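Nitroalkane oxidase (Podospora anserina, PDB 3MKH) catalyses the FAD-dependent oxidation of nitroalkanes to aldehydes or ketones, consuming oxygen and releasing nitrite and hydrogen peroxide. Local coordinates at residues L129-F134 / M169-C174; N173-D178 / S239-R244. All coordinates share one frame; numbering follows the deposited sequence.

Contact 1 (L129-F134 / M169-C174). With FAD (flavin-adenine dinucleotide), chain E.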
ATOM      1  N   LEU A 129      14.739  37.115 -12.445  1.00 19.46           N
ATOM      2  CA  LEU A 129      14.153  35.783 -12.496  1.00 22.20           C
ATOM      3  C   LEU A 129      14.805  34.978 -13.600  1.00 21.27           C
ATOM      4  O   LEU A 129      15.082  35.512 -14.680  1.00 20.41           O
ATOM      5  CB  LEU A 129      12.659  35.884 -12.807  1.00 18.21           C
ATOM      6  CG  LEU A 129      11.739  36.387 -11.707  1.00 20.21           C
ATOM      7  CD1 LEU A 129      10.400  36.780 -12.322  1.00 20.61           C
ATOM      8  CD2 LEU A 129      11.566  35.305 -10.659  1.00 19.91           C
ATOM      9  N   ALA A 130      15.044  33.698 -13.327  1.00 20.83           N
ATOM     10  CA  ALA A 130      15.573  32.768 -14.316  1.00 17.67           C
ATOM     11  C   ALA A 130      14.622  31.583 -14.408  1.00 20.28           C
ATOM     12  O   ALA A 130      13.879  31.304 -13.464  1.00 17.72           O
ATOM     13  CB  ALA A 130      17.008  32.292 -13.938  1.00 16.87           C
ATOM     14  N   SER A 131      14.641  30.896 -15.542  1.00 19.14           N
ATOM     15  CA  SER A 131      13.724  29.792 -15.797  1.00 19.64           C
ATOM     16  C   SER A 131      14.408  28.723 -16.628  1.00 21.01           C
ATOM     17  O   SER A 131      15.139  29.039 -17.561  1.00 21.39           O
ATOM     18  CB  SER A 131      12.489  30.300 -16.548  1.00 19.70           C
ATOM     19  OG  SER A 131      11.532  29.268 -16.720  1.00 22.66           O
ATOM     20  N   LEU A 132      14.191  27.460 -16.269  1.00 19.38           N
ATOM     21  CA  LEU A 132      14.608  26.342 -17.114  1.00 21.48           C
ATOM     22  C   LEU A 132      13.387  25.966 -17.944  1.00 21.12           C
ATOM     23  O   LEU A 132      12.379  25.443 -17.430  1.00 19.59           O
ATOM     24  CB  LEU A 132      15.124  25.168 -16.271  1.00 22.15           C
ATOM     25  CG  LEU A 132      15.449  23.820 -16.949  1.00 30.30           C
ATOM     26  CD1 LEU A 132      16.078  23.989 -18.306  1.00 27.95           C
ATOM     27  CD2 LEU A 132      16.353  22.981 -16.058  1.00 30.46           C
ATOM     28  N   VAL A 133      13.448  26.307 -19.221  1.00 20.83           N
ATOM     29  CA  VAL A 133      12.273  26.262 -20.072  1.00 21.43           C
ATOM     30  C   VAL A 133      12.346  25.005 -20.923  1.00 23.21           C
ATOM     31  O   VAL A 133      12.877  25.009 -22.033  1.00 22.65           O
ATOM     32  CB  VAL A 133      12.160  27.507 -20.946  1.00 21.96           C
ATOM     33  CG1 VAL A 133      10.817  27.517 -21.688  1.00 21.26           C
ATOM     34  CG2 VAL A 133      12.311  28.763 -20.088  1.00 20.93           C
ATOM     35  N   PHE A 134      11.808  23.930 -20.354  1.00 23.78           N
ATOM     36  CA  PHE A 134      11.912  22.587 -20.890  1.00 24.56           C
ATOM     37  C   PHE A 134      10.538  22.097 -21.344  1.00 26.20           C
ATOM     38  O   PHE A 134      10.358  21.688 -22.496  1.00 22.42           O
ATOM     39  CB  PHE A 134      12.434  21.677 -19.777  1.00 22.62           C
ATOM     40  CG  PHE A 134      12.712  20.260 -20.207  1.00 30.49           C
ATOM     41  CD1 PHE A 134      11.723  19.295 -20.142  1.00 32.63           C
ATOM     42  CD2 PHE A 134      13.976  19.882 -20.634  1.00 29.38           C
ATOM     43  CE1 PHE A 134      11.985  17.983 -20.524  1.00 32.43           C
ATOM     44  CE2 PHE A 134      14.239  18.574 -21.011  1.00 26.91           C
ATOM     45  CZ  PHE A 134      13.247  17.630 -20.959  1.00 29.33           C
ATOM     46  N   MET A 169       5.213  25.241 -21.697  1.00 20.33           N
ATOM     47  CA  MET A 169       4.206  25.325 -20.648  1.00 20.64           C
ATOM     48  C   MET A 169       4.817  24.758 -19.382  1.00 22.08           C
ATOM     49  O   MET A 169       5.695  23.894 -19.461  1.00 22.95           O
ATOM     50  CB  MET A 169       2.965  24.519 -21.056  1.00 23.24           C
ATOM     51  CG  MET A 169       1.776  24.625 -20.088  1.00 20.75           C
ATOM     52  SD  MET A 169       0.323  23.781 -20.784  1.00 24.21           S
ATOM     53  CE  MET A 169      -0.831  23.854 -19.409  1.00 21.62           C
ATOM     54  N   TRP A 170       4.382  25.285 -18.238  1.00 19.96           N
ATOM     55  CA  TRP A 170       4.790  24.830 -16.909  1.00 23.44           C
ATOM     56  C   TRP A 170       6.162  25.346 -16.461  1.00 25.09           C
ATOM     57  O   TRP A 170       6.598  25.047 -15.355  1.00 28.94           O
ATOM     58  CB  TRP A 170       4.771  23.298 -16.794  1.00 21.60           C
ATOM     59  CG  TRP A 170       3.416  22.639 -17.028  1.00 21.12           C
ATOM     60  CD1 TRP A 170       3.060  21.867 -18.101  1.00 22.42           C
ATOM     61  CD2 TRP A 170       2.277  22.670 -16.161  1.00 24.47           C
ATOM     62  NE1 TRP A 170       1.760  21.443 -17.967  1.00 22.80           N
ATOM     63  CE2 TRP A 170       1.260  21.910 -16.781  1.00 25.95           C
ATOM     64  CE3 TRP A 170       2.009  23.274 -14.926  1.00 23.86           C
ATOM     65  CZ2 TRP A 170       0.000  21.738 -16.209  1.00 23.23           C
ATOM     66  CZ3 TRP A 170       0.752  23.102 -14.359  1.00 25.86           C
ATOM     67  CH2 TRP A 170      -0.234  22.336 -15.001  1.00 21.52           C
ATOM     68  N   ALA A 171       6.849  26.101 -17.311  1.00 22.25           N
ATOM     69  CA  ALA A 171       8.214  26.501 -16.987  1.00 22.22           C
ATOM     70  C   ALA A 171       8.217  27.674 -16.022  1.00 23.73           C
ATOM     71  O   ALA A 171       8.017  28.839 -16.395  1.00 20.80           O
ATOM     72  CB  ALA A 171       9.008  26.806 -18.239  1.00 21.92           C
ATOM     73  N   THR A 172       8.440  27.345 -14.763  1.00 19.55           N
ATOM     74  CA  THR A 172       8.285  28.299 -13.686  1.00 20.32           C
ATOM     75  C   THR A 172       9.125  29.561 -13.900  1.00 21.45           C
ATOM     76  O   THR A 172      10.323  29.475 -14.162  1.00 20.78           O
ATOM     77  CB  THR A 172       8.654  27.634 -12.350  1.00 21.62           C
ATOM     78  OG1 THR A 172       7.848  26.462 -12.169  1.00 21.58           O
ATOM     79  CG2 THR A 172       8.438  28.587 -11.205  1.00 17.14           C
ATOM     80  N   ASN A 173       8.477  30.721 -13.787  1.00 19.73           N
ATOM     81  CA  ASN A 173       9.125  32.031 -13.914  1.00 19.35           C
ATOM     82  C   ASN A 173       9.355  32.531 -15.348  1.00 21.32           C
ATOM     83  O   ASN A 173       9.753  33.681 -15.525  1.00 19.57           O
ATOM     84  CB  ASN A 173      10.502  32.072 -13.203  1.00 19.42           C
ATOM     85  CG  ASN A 173      10.421  31.954 -11.692  1.00 19.80           C
ATOM     86  OD1 ASN A 173      11.451  31.691 -11.031  1.00 23.65           O
ATOM     87  ND2 ASN A 173       9.246  32.170 -11.127  1.00 16.06           N
ATOM     88  N   CYS A 174       9.135  31.695 -16.366  1.00 20.90           N
ATOM     89  CA  CYS A 174       9.587  32.052 -17.719  1.00 20.16           C
ATOM     90  C   CYS A 174       9.001  33.366 -18.255  1.00 24.01           C
ATOM     91  O   CYS A 174       9.613  34.025 -19.107  1.00 21.30           O
ATOM     92  CB  CYS A 174       9.315  30.919 -18.718  1.00 21.77           C
ATOM     93  SG  CYS A 174       7.552  30.653 -19.064  1.00 24.17           S
TER
HETATM   94  PA  FAD E 500       4.427  14.134 -19.669  0.84 26.80           P
HETATM   95  O1A FAD E 500       5.104  14.065 -20.962  0.84 24.28           O
HETATM   96  O2A FAD E 500       3.416  15.169 -19.447  0.84 25.49           O
HETATM   97  O5B FAD E 500       3.775  12.696 -19.369  0.84 26.55           O
HETATM   98  C5B FAD E 500       2.515  12.583 -18.712  0.84 22.17           C
HETATM   99  C4B FAD E 500       2.210  11.148 -18.243  0.84 25.30           C
HETATM  100  O4B FAD E 500       2.115  10.291 -19.389  0.84 28.20           O
HETATM  101  C3B FAD E 500       3.347  10.578 -17.400  0.84 24.71           C
HETATM  102  O3B FAD E 500       3.123  10.873 -16.020  0.84 25.08           O
HETATM  103  C2B FAD E 500       3.207   9.084 -17.632  0.84 23.39           C
HETATM  104  O2B FAD E 500       2.250   8.536 -16.732  0.84 21.93           O
HETATM  105  C1B FAD E 500       2.683   8.997 -19.066  0.84 27.58           C
HETATM  106  N9A FAD E 500       3.829   8.702 -19.970  0.84 27.69           N
HETATM  107  C8A FAD E 500       4.273   9.477 -20.955  0.84 27.11           C
HETATM  108  N7A FAD E 500       5.313   8.903 -21.547  0.84 27.62           N
HETATM  109  C5A FAD E 500       5.535   7.747 -20.934  0.84 31.34           C
HETATM  110  C6A FAD E 500       6.463   6.730 -21.110  0.84 33.19           C
HETATM  111  N6A FAD E 500       7.385   6.812 -22.060  0.84 33.10           N
HETATM  112  N1A FAD E 500       6.412   5.662 -20.306  0.84 27.38           N
HETATM  113  C2A FAD E 500       5.497   5.572 -19.358  0.84 30.69           C
HETATM  114  N3A FAD E 500       4.598   6.522 -19.166  0.84 28.15           N
HETATM  115  C4A FAD E 500       4.592   7.617 -19.933  0.84 29.44           C
HETATM  116  N1  FAD E 500       8.865  22.500 -16.325  0.84 24.46           N
HETATM  117  C2  FAD E 500      10.004  23.177 -16.742  0.84 23.17           C
HETATM  118  O2  FAD E 500      10.438  22.988 -17.869  0.84 26.13           O
HETATM  119  N3  FAD E 500      10.649  24.059 -15.881  0.84 24.14           N
HETATM  120  C4  FAD E 500      10.156  24.280 -14.597  0.84 25.05           C
HETATM  121  O4  FAD E 500      10.731  25.065 -13.847  0.84 21.80           O
HETATM  122  C4X FAD E 500       9.017  23.604 -14.181  0.84 25.86           C
HETATM  123  N5  FAD E 500       8.498  23.797 -12.898  0.84 25.03           N
HETATM  124  C5X FAD E 500       7.189  23.389 -12.624  0.84 22.33           C
HETATM  125  C6  FAD E 500       6.516  23.851 -11.496  0.84 21.03           C
HETATM  126  C7  FAD E 500       5.213  23.440 -11.243  0.84 22.18           C
HETATM  127  C7M FAD E 500       4.464  23.943 -10.013  0.84 22.87           C
HETATM  128  C8  FAD E 500       4.585  22.563 -12.118  0.84 25.84           C
HETATM  129  C8M FAD E 500       3.152  22.104 -11.850  0.84 22.00           C
HETATM  130  C9  FAD E 500       5.260  22.098 -13.236  0.84 24.46           C
HETATM  131  C9A FAD E 500       6.559  22.511 -13.492  0.84 21.82           C
HETATM  132  N10 FAD E 500       7.236  22.048 -14.619  0.84 27.04           N
HETATM  133  C10 FAD E 500       8.377  22.718 -15.044  0.84 28.96           C
HETATM  134  C1' FAD E 500       6.767  20.851 -15.357  0.84 27.62           C
HETATM  135  C2' FAD E 500       7.332  19.572 -14.737  0.84 26.53           C
HETATM  136  O2' FAD E 500       8.752  19.565 -14.847  0.84 26.24           O
HETATM  137  C3' FAD E 500       6.753  18.294 -15.366  0.84 27.34           C
HETATM  138  O3' FAD E 500       7.171  17.184 -14.584  0.84 26.31           O
HETATM  139  C4' FAD E 500       7.203  18.056 -16.815  0.84 27.45           C
HETATM  140  O4' FAD E 500       6.426  18.841 -17.708  0.84 25.42           O
HETATM  141  C5' FAD E 500       7.041  16.578 -17.189  0.84 27.32           C
HETATM  142  O5' FAD E 500       5.709  16.123 -16.945  0.84 27.73           O
HETATM  143  P   FAD E 500       5.357  14.569 -16.980  0.84 28.69           P
HETATM  144  O1P FAD E 500       6.390  13.849 -16.227  0.84 26.69           O
HETATM  145  O2P FAD E 500       3.955  14.392 -16.600  0.84 26.46           O
HETATM  146  O3P FAD E 500       5.572  14.231 -18.543  0.84 27.68           O
HETATM  147  O   HOH W   1      12.410  27.097 -13.973  1.00 24.44           O
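A hydrogen bond from Ser131 to Thr172 joins strand 130-133 to the turn of residues 171-174. With OG anti to the backbone N (chi1 -176°), the Ser131 hydroxyl donates to the carbonyl oxygen of Thr172, OG to O 2.8 Å. It comes from above the carbonyl plane, 52° out of it, at a C=O...donor angle of 128°. The turn is of type II, closed by Cys174 N on Ala171 O, and the same Ser131 OG rests 3.4 Å from Cys174 CB. An alanine at Ser131 would probably deprive the buried Thr172 carbonyl of this donor and weaken the link between turn and strand.

Apolar contacts flank this bond. The two methyls of Val133 divide the work: CG1 meets Ala171 CB, while CG2 lies 3.9 Å from Cys174 CB. Separately, at the Leu129 end of the strand, the Leu129 side chain crosses that of Asn173 at about a right angle.

Both backbones turn polar groups to the flavin, an example of one pocket wall assembled from two separate pieces of chain. Leu132 O accepts from FAD N3 at 2.7 Å, and Phe134 N donates to FAD O2 at 3.0 Å. From the other segment, Thr172 N makes a weak bond to FAD O4. A water takes the Leu132 N-H and lies 2.6 Å from FAD O4, with Thr172 O also in its reach. Trp170 sets CE3 3.5 Å from the FAD methyl C8M.

Strand 130-133 pairs in parallel with strand 184-191, helix 90-109 packs on Leu132, Thr172 and Asn173, helix 262-298 covers Leu132 and Phe134, and Ile376 of the second subunit packs on Trp170.

Contact 2 (N173-D178 / S239-R244)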
ATOM      1  N   ASN A 173       8.477  30.721 -13.787  1.00 19.73           N
ATOM      2  CA  ASN A 173       9.125  32.031 -13.914  1.00 19.35           C
ATOM      3  C   ASN A 173       9.355  32.531 -15.348  1.00 21.32           C
ATOM      4  O   ASN A 173       9.753  33.681 -15.525  1.00 19.57           O
ATOM      5  CB  ASN A 173      10.502  32.072 -13.203  1.00 19.42           C
ATOM      6  CG  ASN A 173      10.421  31.954 -11.692  1.00 19.80           C
ATOM      7  OD1 ASN A 173      11.451  31.691 -11.031  1.00 23.65           O
ATOM      8  ND2 ASN A 173       9.246  32.170 -11.127  1.00 16.06           N
ATOM      9  N   CYS A 174       9.135  31.695 -16.366  1.00 20.90           N
ATOM     10  CA  CYS A 174       9.587  32.052 -17.719  1.00 20.16           C
ATOM     11  C   CYS A 174       9.001  33.366 -18.255  1.00 24.01           C
ATOM     12  O   CYS A 174       9.613  34.025 -19.107  1.00 21.30           O
ATOM     13  CB  CYS A 174       9.315  30.919 -18.718  1.00 21.77           C
ATOM     14  SG  CYS A 174       7.552  30.653 -19.064  1.00 24.17           S
ATOM     15  N   ALA A 175       7.834  33.758 -17.748  1.00 22.07           N
ATOM     16  CA  ALA A 175       7.180  34.959 -18.268  1.00 17.79           C
ATOM     17  C   ALA A 175       7.565  36.254 -17.532  1.00 21.48           C
ATOM     18  O   ALA A 175       7.207  37.348 -17.969  1.00 21.39           O
ATOM     19  CB  ALA A 175       5.651  34.763 -18.288  1.00 21.91           C
ATOM     20  N   GLY A 176       8.304  36.141 -16.426  1.00 22.27           N
ATOM     21  CA  GLY A 176       8.753  37.323 -15.694  1.00 23.60           C
ATOM     22  C   GLY A 176       7.657  37.971 -14.863  1.00 23.29           C
ATOM     23  O   GLY A 176       6.506  37.536 -14.902  1.00 22.01           O
ATOM     24  N   TRP A 177       8.005  39.019 -14.117  1.00 22.63           N
ATOM     25  CA  TRP A 177       7.045  39.670 -13.229  1.00 22.88           C
ATOM     26  C   TRP A 177       5.893  40.336 -13.981  1.00 22.97           C
ATOM     27  O   TRP A 177       4.773  40.415 -13.464  1.00 20.12           O
ATOM     28  CB  TRP A 177       7.736  40.709 -12.349  1.00 22.62           C
ATOM     29  CG  TRP A 177       8.758  40.130 -11.433  1.00 21.51           C
ATOM     30  CD1 TRP A 177      10.110  40.345 -11.474  1.00 22.35           C
ATOM     31  CD2 TRP A 177       8.525  39.239 -10.333  1.00 19.62           C
ATOM     32  NE1 TRP A 177      10.730  39.649 -10.465  1.00 19.07           N
ATOM     33  CE2 TRP A 177       9.785  38.957  -9.754  1.00 21.15           C
ATOM     34  CE3 TRP A 177       7.376  38.657  -9.779  1.00 19.26           C
ATOM     35  CZ2 TRP A 177       9.930  38.113  -8.657  1.00 19.99           C
ATOM     36  CZ3 TRP A 177       7.521  37.809  -8.679  1.00 22.96           C
ATOM     37  CH2 TRP A 177       8.793  37.555  -8.125  1.00 22.04           C
ATOM     38  N   ASP A 178       6.176  40.809 -15.194  1.00 23.80           N
ATOM     39  CA  ASP A 178       5.199  41.574 -15.967  1.00 24.06           C
ATOM     40  C   ASP A 178       4.655  40.754 -17.143  1.00 26.11           C
ATOM     41  O   ASP A 178       3.944  41.277 -18.006  1.00 24.35           O
ATOM     42  CB  ASP A 178       5.786  42.914 -16.431  1.00 26.14           C
ATOM     43  CG  ASP A 178       6.885  42.760 -17.470  1.00 28.83           C
ATOM     44  OD1 ASP A 178       7.252  41.611 -17.819  1.00 26.77           O
ATOM     45  OD2 ASP A 178       7.390  43.808 -17.934  1.00 26.07           O
ATOM     46  N   SER A 239       4.154  30.990 -11.131  1.00 18.99           N
ATOM     47  CA  SER A 239       3.737  31.253 -12.509  1.00 18.33           C
ATOM     48  C   SER A 239       4.546  30.422 -13.519  1.00 21.86           C
ATOM     49  O   SER A 239       5.733  30.656 -13.714  1.00 21.04           O
ATOM     50  CB  SER A 239       3.878  32.746 -12.830  1.00 23.62           C
ATOM     51  OG  SER A 239       3.520  33.016 -14.176  1.00 20.59           O
ATOM     52  N   GLY A 240       3.894  29.469 -14.175  1.00 21.61           N
ATOM     53  CA  GLY A 240       4.527  28.718 -15.251  1.00 22.65           C
ATOM     54  C   GLY A 240       3.551  28.562 -16.395  1.00 24.47           C
ATOM     55  O   GLY A 240       3.039  27.477 -16.634  1.00 23.18           O
ATOM     56  N   PRO A 241       3.265  29.670 -17.097  1.00 22.54           N
ATOM     57  CA  PRO A 241       2.155  29.696 -18.056  1.00 23.31           C
ATOM     58  C   PRO A 241       2.425  28.971 -19.374  1.00 24.56           C
ATOM     59  O   PRO A 241       3.555  28.581 -19.679  1.00 20.73           O
ATOM     60  CB  PRO A 241       1.947  31.200 -18.299  1.00 21.50           C
ATOM     61  CG  PRO A 241       3.298  31.803 -17.985  1.00 27.03           C
ATOM     62  CD  PRO A 241       3.835  31.008 -16.857  1.00 22.06           C
ATOM     63  N   HIS A 242       1.359  28.770 -20.147  1.00 25.15           N
ATOM     64  CA  HIS A 242       1.497  28.306 -21.518  1.00 19.75           C
ATOM     65  C   HIS A 242       1.898  29.543 -22.313  1.00 21.90           C
ATOM     66  O   HIS A 242       1.160  30.546 -22.320  1.00 20.80           O
ATOM     67  CB  HIS A 242       0.159  27.732 -21.994  1.00 24.34           C
ATOM     68  CG  HIS A 242       0.164  27.251 -23.413  1.00 25.80           C
ATOM     69  ND1 HIS A 242      -0.985  26.855 -24.066  1.00 24.86           N
ATOM     70  CD2 HIS A 242       1.174  27.115 -24.307  1.00 21.58           C
ATOM     71  CE1 HIS A 242      -0.682  26.483 -25.298  1.00 27.47           C
ATOM     72  NE2 HIS A 242       0.622  26.637 -25.470  1.00 25.12           N
ATOM     73  N   VAL A 243       3.073  29.500 -22.949  1.00 19.66           N
ATOM     74  CA  VAL A 243       3.636  30.686 -23.613  1.00 19.83           C
ATOM     75  C   VAL A 243       4.074  30.341 -25.023  1.00 21.96           C
ATOM     76  O   VAL A 243       4.157  29.164 -25.379  1.00 21.13           O
ATOM     77  CB  VAL A 243       4.861  31.250 -22.862  1.00 21.40           C
ATOM     78  CG1 VAL A 243       4.499  31.594 -21.440  1.00 22.89           C
ATOM     79  CG2 VAL A 243       6.045  30.234 -22.898  1.00 19.00           C
ATOM     80  N   ARG A 244       4.357  31.362 -25.829  1.00 23.77           N
ATOM     81  CA  ARG A 244       4.852  31.149 -27.195  1.00 25.14           C
ATOM     82  C   ARG A 244       6.029  32.075 -27.525  1.00 22.75           C
ATOM     83  O   ARG A 244       5.967  33.291 -27.321  1.00 25.65           O
ATOM     84  CB  ARG A 244       3.732  31.319 -28.237  1.00 26.21           C
ATOM     85  CG  ARG A 244       4.185  31.053 -29.677  1.00 30.02           C
ATOM     86  CD  ARG A 244       3.078  31.359 -30.710  1.00 31.55           C
ATOM     87  NE  ARG A 244       1.931  30.460 -30.595  1.00 30.06           N
ATOM     88  CZ  ARG A 244       0.661  30.856 -30.631  1.00 35.27           C
ATOM     89  NH1 ARG A 244       0.362  32.141 -30.775  1.00 33.52           N
ATOM     90  NH2 ARG A 244      -0.314  29.965 -30.514  1.00 32.71           N
TER
HETATM   91  O   HOH W   2       5.228  35.148 -15.071  1.00 31.99           O
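Cys174 holds SG between its backbone N and carbonyl carbon (chi1 69°), where the sulfur meets Val243, whose CG1 stands anti to the carbonyl carbon (chi1 -57°). Cys174 SG lies 4.0 Å from Val243 CG1 and 4.1 Å from CG2 of the same valine. It also touches the proline ring more loosely, Cys174 SG to Pro241 CD 4.3 Å. One residue on, Ala175 CB lies 3.8 Å from Pro241 CG, on the same ring. Pro241 therefore meets two successive residues of the type I turn from Asn173 to Gly176, which Gly176 N closes on Asn173 O.

The polar part of the contact lies at the Ser239 end. Asn173 N donates to Ser239 O over 2.7 Å, nearly straight at the hydrogen (166°) and nearly along the C=O axis of the acceptor. A water extends the link: it donates to Gly176 O at 2.7 Å and is hydrogen-bonded to Ser239 OG at 2.9 Å. Around these groups, Val226 of strand 224-228 packs on Ala175, and Phe224 of the same strand on Val243.

The chemistry thus splits into two kinds. One short, straight backbone bond and a bridging water link the turn to Ser239, whereas sulfur, methyl and proline ring supply buried apolar packing, joining the part of the loop just after the flavin-binding residues Trp170, Ala171 and Thr172 to the start of strand 242-251.

After its N-terminal helices the chain lays down strand 130-133, runs through the antiparallel pair 154-158 and 161-168, and returns with residues 169-174, so that contact 1 closes a loop with 34 residues between its segments. The chain then leaves through 173-178, runs through strands 184-191 and 206-212, helix 213-219 and strand 224-228, and comes back at 239-244, where contact 2 closes a longer loop. The two loops neither nest nor cross: they follow one another and share Asn173 and Cys174. Leu129 CD1 packs on Trp177 CE2 at 3.4 Å, a direct touch between contact 1 and contact 2. Together they tie the flavin-side strand 130-133, through one connecting loop, to strand 242-251 of the same mixed sheet.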